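Local atomic coordinates of cytosolic IMP-GMP specific 5'-nucleotidase (Legionella pneumophila subsp. pneumophila, PDB entry 4OHF), a protein that probably hydrolyses selected nucleoside 5'-monophosphates, IMP and GMP among them, as a magnesium-binding cytosolic nucleotidase of the HAD class. Residues 175-180 and 213-218; 219-224 and 232-237. All coordinates share one frame; numbering follows the deposited sequence.

How the contacts relate
Followed from the N terminus, the chain shows how one helix can serve two successive loop closures. Contact 1 comes first: after helix 172-178 the chain runs through helices 181-184 and 189-200 and central strand 204-208, then returns as the first half of helix 213-224, closing a loop of 32 residues. Contact 2 follows in series, neither crossing nor enclosing the first; the second half of the same helix meets 232-237 after seven intervening residues, just before strand 240-243. Their centres lie about 14 Å apart, yet they touch, with Lys217 CG 3.9 Å from Trp234 CZ2. Together they tie helix 172-178 and segment 232-237 to one crossover helix.

Contact 1 (175-180 and 213-218); sequences NIIIKN and YSYSKL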
ATOM      1  N   ASN B 175     -33.235 -19.064  10.389  1.00 58.10           N
ATOM      2  CA  ASN B 175     -34.414 -19.916  10.488  1.00 59.10           C
ATOM      3  C   ASN B 175     -34.309 -20.929  11.615  1.00 58.11           C
ATOM      4  O   ASN B 175     -35.284 -21.173  12.328  1.00 57.17           O
ATOM      5  CB  ASN B 175     -34.679 -20.634   9.159  1.00 61.47           C
ATOM      6  CG  ASN B 175     -35.176 -19.688   8.064  1.00 63.66           C
ATOM      7  OD1 ASN B 175     -35.597 -18.555   8.335  1.00 63.62           O
ATOM      8  ND2 ASN B 175     -35.144 -20.162   6.819  1.00 65.30           N
ATOM      9  N   ILE B 176     -33.131 -21.518  11.778  1.00 57.29           N
ATOM     10  CA  ILE B 176     -32.931 -22.492  12.832  1.00 54.71           C
ATOM     11  C   ILE B 176     -33.067 -21.876  14.224  1.00 54.75           C
ATOM     12  O   ILE B 176     -33.678 -22.481  15.105  1.00 54.18           O
ATOM     13  CB  ILE B 176     -31.555 -23.171  12.730  1.00 53.73           C
ATOM     14  CG1 ILE B 176     -31.501 -24.047  11.486  1.00 52.71           C
ATOM     15  CG2 ILE B 176     -31.314 -24.029  13.954  1.00 51.21           C
ATOM     16  CD1 ILE B 176     -30.187 -24.771  11.308  1.00 53.41           C
ATOM     17  N   ILE B 177     -32.511 -20.685  14.447  1.00 54.72           N
ATOM     18  CA  ILE B 177     -32.647 -20.101  15.778  1.00 55.05           C
ATOM     19  C   ILE B 177     -34.077 -19.595  15.986  1.00 54.81           C
ATOM     20  O   ILE B 177     -34.569 -19.579  17.108  1.00 55.00           O
ATOM     21  CB  ILE B 177     -31.602 -18.960  16.076  1.00 53.52           C
ATOM     22  CG1 ILE B 177     -32.102 -17.625  15.570  1.00 54.58           C
ATOM     23  CG2 ILE B 177     -30.254 -19.295  15.492  1.00 54.54           C
ATOM     24  CD1 ILE B 177     -32.843 -16.861  16.626  1.00 54.29           C
ATOM     25  N   ILE B 178     -34.752 -19.201  14.911  1.00 55.69           N
ATOM     26  CA  ILE B 178     -36.135 -18.732  15.030  1.00 56.48           C
ATOM     27  C   ILE B 178     -37.019 -19.887  15.485  1.00 56.64           C
ATOM     28  O   ILE B 178     -37.879 -19.725  16.343  1.00 55.20           O
ATOM     29  CB  ILE B 178     -36.695 -18.204  13.689  1.00 55.98           C
ATOM     30  CG1 ILE B 178     -36.065 -16.856  13.340  1.00 57.67           C
ATOM     31  CG2 ILE B 178     -38.188 -18.035  13.789  1.00 56.47           C
ATOM     32  CD1 ILE B 178     -36.577 -16.258  12.021  1.00 57.83           C
ATOM     33  N   LYS B 179     -36.799 -21.063  14.907  1.00 58.14           N
ATOM     34  CA  LYS B 179     -37.587 -22.235  15.256  1.00 57.86           C
ATOM     35  C   LYS B 179     -37.172 -22.827  16.594  1.00 57.51           C
ATOM     36  O   LYS B 179     -37.715 -23.845  17.022  1.00 57.44           O
ATOM     37  CB  LYS B 179     -37.433 -23.316  14.191  1.00 59.94           C
ATOM     38  CG  LYS B 179     -36.093 -24.047  14.251  1.00 63.82           C
ATOM     39  CD  LYS B 179     -36.172 -25.472  13.686  1.00 64.88           C
ATOM     40  CE  LYS B 179     -37.049 -26.363  14.554  1.00 66.23           C
ATOM     41  NZ  LYS B 179     -37.054 -27.765  14.075  1.00 68.24           N
ATOM     42  N   ASN B 180     -36.209 -22.203  17.257  1.00 56.47           N
ATOM     43  CA  ASN B 180     -35.730 -22.726  18.531  1.00 54.15           C
ATOM     44  C   ASN B 180     -35.289 -21.650  19.504  1.00 51.96           C
ATOM     45  O   ASN B 180     -34.383 -21.863  20.305  1.00 49.99           O
ATOM     46  CB  ASN B 180     -34.568 -23.673  18.276  1.00 55.59           C
ATOM     47  CG  ASN B 180     -34.821 -25.039  18.824  1.00 57.43           C
ATOM     48  OD1 ASN B 180     -35.150 -25.192  20.011  1.00 59.10           O
ATOM     49  ND2 ASN B 180     -34.678 -26.053  17.973  1.00 56.70           N
ATOM     50  N   TYR B 213     -34.982  -6.604   9.170  1.00 47.12           N
ATOM     51  CA  TYR B 213     -36.099  -6.240  10.026  1.00 46.64           C
ATOM     52  C   TYR B 213     -37.063  -7.358  10.398  1.00 46.68           C
ATOM     53  O   TYR B 213     -37.476  -7.462  11.554  1.00 46.59           O
ATOM     54  CB  TYR B 213     -36.872  -5.082   9.401  1.00 46.02           C
ATOM     55  CG  TYR B 213     -38.012  -4.567  10.260  1.00 48.24           C
ATOM     56  CD1 TYR B 213     -37.783  -4.088  11.554  1.00 46.61           C
ATOM     57  CD2 TYR B 213     -39.314  -4.539   9.769  1.00 47.43           C
ATOM     58  CE1 TYR B 213     -38.815  -3.600  12.323  1.00 49.58           C
ATOM     59  CE2 TYR B 213     -40.358  -4.050  10.537  1.00 49.41           C
ATOM     60  CZ  TYR B 213     -40.108  -3.587  11.807  1.00 50.65           C
ATOM     61  OH  TYR B 213     -41.167  -3.166  12.578  1.00 54.91           O
ATOM     62  N   SER B 214     -37.435  -8.188   9.433  1.00 46.79           N
ATOM     63  CA  SER B 214     -38.366  -9.275   9.721  1.00 48.22           C
ATOM     64  C   SER B 214     -37.860 -10.120  10.894  1.00 47.62           C
ATOM     65  O   SER B 214     -38.635 -10.539  11.754  1.00 46.50           O
ATOM     66  CB  SER B 214     -38.562 -10.154   8.478  1.00 49.21           C
ATOM     67  OG  SER B 214     -37.352 -10.785   8.078  1.00 53.98           O
ATOM     68  N   TYR B 215     -36.549 -10.343  10.930  1.00 48.15           N
ATOM     69  CA  TYR B 215     -35.919 -11.133  11.983  1.00 47.69           C
ATOM     70  C   TYR B 215     -35.786 -10.340  13.281  1.00 46.28           C
ATOM     71  O   TYR B 215     -35.972 -10.889  14.363  1.00 46.30           O
ATOM     72  CB  TYR B 215     -34.538 -11.604  11.519  1.00 48.07           C
ATOM     73  CG  TYR B 215     -33.754 -12.370  12.556  1.00 50.05           C
ATOM     74  CD1 TYR B 215     -34.031 -13.706  12.828  1.00 48.74           C
ATOM     75  CD2 TYR B 215     -32.724 -11.755  13.260  1.00 50.11           C
ATOM     76  CE1 TYR B 215     -33.294 -14.411  13.774  1.00 50.10           C
ATOM     77  CE2 TYR B 215     -31.986 -12.450  14.207  1.00 51.94           C
ATOM     78  CZ  TYR B 215     -32.274 -13.780  14.461  1.00 51.81           C
ATOM     79  OH  TYR B 215     -31.543 -14.467  15.410  1.00 50.86           O
ATOM     80  N   SER B 216     -35.472  -9.054  13.169  1.00 44.35           N
ATOM     81  CA  SER B 216     -35.314  -8.209  14.344  1.00 45.37           C
ATOM     82  C   SER B 216     -36.617  -7.976  15.067  1.00 46.27           C
ATOM     83  O   SER B 216     -36.644  -7.863  16.287  1.00 47.07           O
ATOM     84  CB  SER B 216     -34.736  -6.847  13.961  1.00 43.30           C
ATOM     85  OG  SER B 216     -33.526  -7.011  13.257  1.00 46.96           O
ATOM     86  N   LYS B 217     -37.699  -7.879  14.308  1.00 49.04           N
ATOM     87  CA  LYS B 217     -39.013  -7.642  14.892  1.00 51.55           C
ATOM     88  C   LYS B 217     -39.419  -8.832  15.743  1.00 51.56           C
ATOM     89  O   LYS B 217     -39.985  -8.663  16.822  1.00 52.33           O
ATOM     90  CB  LYS B 217     -40.052  -7.395  13.786  1.00 53.15           C
ATOM     91  CG  LYS B 217     -41.305  -6.685  14.277  1.00 57.50           C
ATOM     92  CD  LYS B 217     -42.196  -6.194  13.139  1.00 60.47           C
ATOM     93  CE  LYS B 217     -42.869  -7.347  12.409  1.00 62.57           C
ATOM     94  NZ  LYS B 217     -43.867  -6.863  11.410  1.00 63.01           N
ATOM     95  N   LEU B 218     -39.107 -10.030  15.253  1.00 51.96           N
ATOM     96  CA  LEU B 218     -39.419 -11.273  15.954  1.00 52.87           C
ATOM     97  C   LEU B 218     -38.610 -11.383  17.248  1.00 53.67           C
ATOM     98  O   LEU B 218     -39.162 -11.516  18.349  1.00 52.86           O
ATOM     99  CB  LEU B 218     -39.064 -12.454  15.074  1.00 52.91           C
ATOM    100  CG  LEU B 218     -39.889 -13.726  15.196  1.00 57.35           C
ATOM    101  CD1 LEU B 218     -39.051 -14.845  14.597  1.00 59.54           C
ATOM    102  CD2 LEU B 218     -40.269 -14.040  16.629  1.00 55.45           C
TER
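First torsions turn Tyr215 and Ile177 toward each other across two facing helices. The ring of Tyr215 leaves its helix with CG anti to the backbone N (chi1 177°), reaching across to helix 172-178, while Ile177 turns CG1 between its own N and carbonyl carbon (chi1 86°), which brings CG1 to the edge of the Tyr215 ring. Both isoleucines, Ile177 and Ile178, address the edge of the ring rather than a face. Ile178 lies alongside it, running the opposite way, with CD1 3.7 Å from Tyr215 CD1; Ile177 crosses nearer the phenolic end, its CD1 3.8 Å from Tyr215 CE1. A turn further along, Leu218 CD1 packs against the other branch of Ile178, CG2. No hydrogen bond spans the two segments. The phenol oxygen instead bonds to Tyr31 OH, which with the isoleucine edge contact should restrain the ring, and Lys174 makes a cation-pi contact with it. The tyrosine also touches Asp25, a magnesium ligand, and its side chain lies about 10 Å from the bound metal. The arrangement is thus apolar helix-to-helix packing beside the magnesium site of a HAD-type Rossmann-like domain.

Contact 2 (219-224 and 232-237); sequences LLDYAL and EHWQGL
Trp234 lays its indole against Leu220 and Asp221, joining helix 213-224 to the connection that leads into strand 240-243 in a beta-alpha-beta crossover: strand 204-208, helix 213-224 and strand 240-243 are successive elements of the Rossmann-like HAD sheet. Leu220 CB stands over the six-membered ring, 3.9 Å from its centroid and only 5° off the normal, a CH-pi contact, while CD1 of the same leucine extends toward Trp234 CZ3 and CH2. Asp221 N also lies over this face, toward the rim, and Asp221 CA is 3.8 Å from Trp234 CD1. The aspartate CB reaches the pyrrole side, 3.9 Å from Trp234 NE1, but its carboxylate is engaged by Ser225, through OD2 and OG. Beyond the indole, Leu224 continues the apolar surface, its CD1 4.3 Å from Leu237 CD1. Helix 189-200 backs this end: Leu224 rests on Val192 and Leu237 on Ile199. On the turn itself, Gly236 N bonds to His233 O and Leu237 N to Trp234 O, which probably helps hold the turn that carries the indole; from there a chi1 of 63° turns the Trp234 ring toward the helix. The next residue completes a sandwich of the ring: Gln235 CD lies 3.3 Å above the plane of the Trp234 ring, over its centre, on the face opposite Leu220 CB.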
ATOM      1  N   LEU B 219     -37.290 -11.323  17.101  1.00 53.45           N
ATOM      2  CA  LEU B 219     -36.381 -11.447  18.226  1.00 53.56           C
ATOM      3  C   LEU B 219     -36.550 -10.369  19.302  1.00 52.82           C
ATOM      4  O   LEU B 219     -36.497 -10.662  20.498  1.00 51.01           O
ATOM      5  CB  LEU B 219     -34.944 -11.442  17.717  1.00 54.99           C
ATOM      6  CG  LEU B 219     -33.939 -12.109  18.656  1.00 56.87           C
ATOM      7  CD1 LEU B 219     -34.074 -13.620  18.549  1.00 56.61           C
ATOM      8  CD2 LEU B 219     -32.533 -11.685  18.277  1.00 60.63           C
ATOM      9  N   LEU B 220     -36.745  -9.123  18.888  1.00 51.77           N
ATOM     10  CA  LEU B 220     -36.911  -8.047  19.854  1.00 52.26           C
ATOM     11  C   LEU B 220     -38.165  -8.275  20.668  1.00 53.36           C
ATOM     12  O   LEU B 220     -38.172  -8.083  21.883  1.00 54.25           O
ATOM     13  CB  LEU B 220     -36.979  -6.690  19.152  1.00 51.95           C
ATOM     14  CG  LEU B 220     -35.638  -6.152  18.644  1.00 51.56           C
ATOM     15  CD1 LEU B 220     -35.849  -4.875  17.850  1.00 51.51           C
ATOM     16  CD2 LEU B 220     -34.724  -5.895  19.817  1.00 49.90           C
ATOM     17  N   ASP B 221     -39.225  -8.689  19.989  1.00 54.36           N
ATOM     18  CA  ASP B 221     -40.499  -8.982  20.629  1.00 53.65           C
ATOM     19  C   ASP B 221     -40.306 -10.137  21.610  1.00 51.77           C
ATOM     20  O   ASP B 221     -40.616 -10.006  22.783  1.00 52.04           O
ATOM     21  CB  ASP B 221     -41.516  -9.373  19.561  1.00 58.07           C
ATOM     22  CG  ASP B 221     -42.945  -9.371  20.071  1.00 60.23           C
ATOM     23  OD1 ASP B 221     -43.845  -9.685  19.271  1.00 61.12           O
ATOM     24  OD2 ASP B 221     -43.175  -9.054  21.253  1.00 62.93           O
ATOM     25  N   TYR B 222     -39.778 -11.259  21.123  1.00 50.17           N
ATOM     26  CA  TYR B 222     -39.550 -12.431  21.961  1.00 49.67           C
ATOM     27  C   TYR B 222     -38.738 -12.143  23.228  1.00 50.60           C
ATOM     28  O   TYR B 222     -39.072 -12.636  24.313  1.00 52.28           O
ATOM     29  CB  TYR B 222     -38.842 -13.535  21.154  1.00 48.01           C
ATOM     30  CG  TYR B 222     -38.461 -14.756  21.974  1.00 47.66           C
ATOM     31  CD1 TYR B 222     -39.387 -15.772  22.233  1.00 47.19           C
ATOM     32  CD2 TYR B 222     -37.192 -14.874  22.528  1.00 46.81           C
ATOM     33  CE1 TYR B 222     -39.051 -16.875  23.029  1.00 47.00           C
ATOM     34  CE2 TYR B 222     -36.846 -15.965  23.319  1.00 47.92           C
ATOM     35  CZ  TYR B 222     -37.780 -16.965  23.571  1.00 49.90           C
ATOM     36  OH  TYR B 222     -37.438 -18.041  24.373  1.00 49.26           O
ATOM     37  N   ALA B 223     -37.683 -11.343  23.102  1.00 50.22           N
ATOM     38  CA  ALA B 223     -36.810 -11.064  24.240  1.00 50.92           C
ATOM     39  C   ALA B 223     -37.078  -9.834  25.108  1.00 50.34           C
ATOM     40  O   ALA B 223     -36.531  -9.731  26.204  1.00 51.10           O
ATOM     41  CB  ALA B 223     -35.360 -11.048  23.768  1.00 48.81           C
ATOM     42  N   LEU B 224     -37.906  -8.904  24.650  1.00 49.73           N
ATOM     43  CA  LEU B 224     -38.167  -7.715  25.452  1.00 49.84           C
ATOM     44  C   LEU B 224     -39.601  -7.596  25.974  1.00 51.52           C
ATOM     45  O   LEU B 224     -39.832  -7.258  27.136  1.00 52.32           O
ATOM     46  CB  LEU B 224     -37.814  -6.459  24.654  1.00 47.26           C
ATOM     47  CG  LEU B 224     -36.393  -6.391  24.097  1.00 46.79           C
ATOM     48  CD1 LEU B 224     -36.225  -5.133  23.296  1.00 44.40           C
ATOM     49  CD2 LEU B 224     -35.387  -6.441  25.232  1.00 45.71           C
ATOM     50  N   GLU B 232     -47.699  -1.464  26.875  1.00 71.67           N
ATOM     51  CA  GLU B 232     -46.452  -0.955  26.308  1.00 69.34           C
ATOM     52  C   GLU B 232     -46.029  -1.766  25.081  1.00 66.63           C
ATOM     53  O   GLU B 232     -46.491  -2.883  24.882  1.00 66.30           O
ATOM     54  CB  GLU B 232     -45.337  -0.973  27.367  1.00 69.35           C
ATOM     55  CG  GLU B 232     -45.357   0.225  28.316  1.00 70.15           C
ATOM     56  CD  GLU B 232     -44.266   0.174  29.381  1.00 70.08           C
ATOM     57  OE1 GLU B 232     -44.074   1.190  30.085  1.00 70.25           O
ATOM     58  OE2 GLU B 232     -43.606  -0.875  29.525  1.00 68.69           O
ATOM     59  N   HIS B 233     -45.162  -1.184  24.257  1.00 64.17           N
ATOM     60  CA  HIS B 233     -44.665  -1.837  23.052  1.00 61.98           C
ATOM     61  C   HIS B 233     -43.160  -1.690  23.019  1.00 59.68           C
ATOM     62  O   HIS B 233     -42.652  -0.599  23.247  1.00 58.93           O
ATOM     63  CB  HIS B 233     -45.278  -1.171  21.832  1.00 63.57           C
ATOM     64  CG  HIS B 233     -46.763  -1.295  21.779  1.00 66.19           C
ATOM     65  ND1 HIS B 233     -47.399  -2.423  21.302  1.00 67.18           N
ATOM     66  CD2 HIS B 233     -47.741  -0.464  22.207  1.00 66.54           C
ATOM     67  CE1 HIS B 233     -48.704  -2.280  21.440  1.00 66.65           C
ATOM     68  NE2 HIS B 233     -48.937  -1.100  21.987  1.00 67.40           N
ATOM     69  N   TRP B 234     -42.441  -2.769  22.722  1.00 57.17           N
ATOM     70  CA  TRP B 234     -40.985  -2.680  22.714  1.00 55.42           C
ATOM     71  C   TRP B 234     -40.478  -1.548  21.852  1.00 53.38           C
ATOM     72  O   TRP B 234     -39.431  -0.984  22.132  1.00 55.03           O
ATOM     73  CB  TRP B 234     -40.336  -3.996  22.269  1.00 56.10           C
ATOM     74  CG  TRP B 234     -40.636  -4.430  20.869  1.00 55.45           C
ATOM     75  CD1 TRP B 234     -41.566  -5.348  20.479  1.00 56.41           C
ATOM     76  CD2 TRP B 234     -39.972  -4.001  19.678  1.00 54.89           C
ATOM     77  NE1 TRP B 234     -41.519  -5.521  19.117  1.00 55.62           N
ATOM     78  CE2 TRP B 234     -40.547  -4.705  18.601  1.00 55.14           C
ATOM     79  CE3 TRP B 234     -38.946  -3.088  19.415  1.00 54.95           C
ATOM     80  CZ2 TRP B 234     -40.130  -4.524  17.280  1.00 54.51           C
ATOM     81  CZ3 TRP B 234     -38.534  -2.907  18.101  1.00 54.65           C
ATOM     82  CH2 TRP B 234     -39.124  -3.624  17.052  1.00 53.91           C
ATOM     83  N   GLN B 235     -41.230  -1.204  20.818  1.00 50.95           N
ATOM     84  CA  GLN B 235     -40.840  -0.138  19.914  1.00 49.34           C
ATOM     85  C   GLN B 235     -40.691   1.224  20.596  1.00 49.01           C
ATOM     86  O   GLN B 235     -39.992   2.102  20.089  1.00 46.80           O
ATOM     87  CB  GLN B 235     -41.862  -0.006  18.786  1.00 50.17           C
ATOM     88  CG  GLN B 235     -41.910  -1.154  17.806  1.00 50.87           C
ATOM     89  CD  GLN B 235     -42.749  -2.314  18.280  1.00 50.93           C
ATOM     90  OE1 GLN B 235     -43.102  -3.172  17.495  1.00 51.91           O
ATOM     91  NE2 GLN B 235     -43.064  -2.350  19.571  1.00 52.76           N
ATOM     92  N   GLY B 236     -41.373   1.410  21.727  1.00 48.58           N
ATOM     93  CA  GLY B 236     -41.295   2.675  22.445  1.00 47.18           C
ATOM     94  C   GLY B 236     -39.942   2.864  23.116  1.00 47.29           C
ATOM     95  O   GLY B 236     -39.557   3.978  23.483  1.00 45.55           O
ATOM     96  N   LEU B 237     -39.219   1.760  23.272  1.00 45.31           N
ATOM     97  CA  LEU B 237     -37.904   1.782  23.877  1.00 44.86           C
ATOM     98  C   LEU B 237     -36.870   2.362  22.917  1.00 46.30           C
ATOM     99  O   LEU B 237     -35.855   2.916  23.342  1.00 45.91           O
ATOM    100  CB  LEU B 237     -37.490   0.363  24.256  1.00 44.39           C
ATOM    101  CG  LEU B 237     -38.252  -0.327  25.387  1.00 44.07           C
ATOM    102  CD1 LEU B 237     -37.805  -1.772  25.490  1.00 42.07           C
ATOM    103  CD2 LEU B 237     -37.999   0.410  26.692  1.00 43.03           C
TER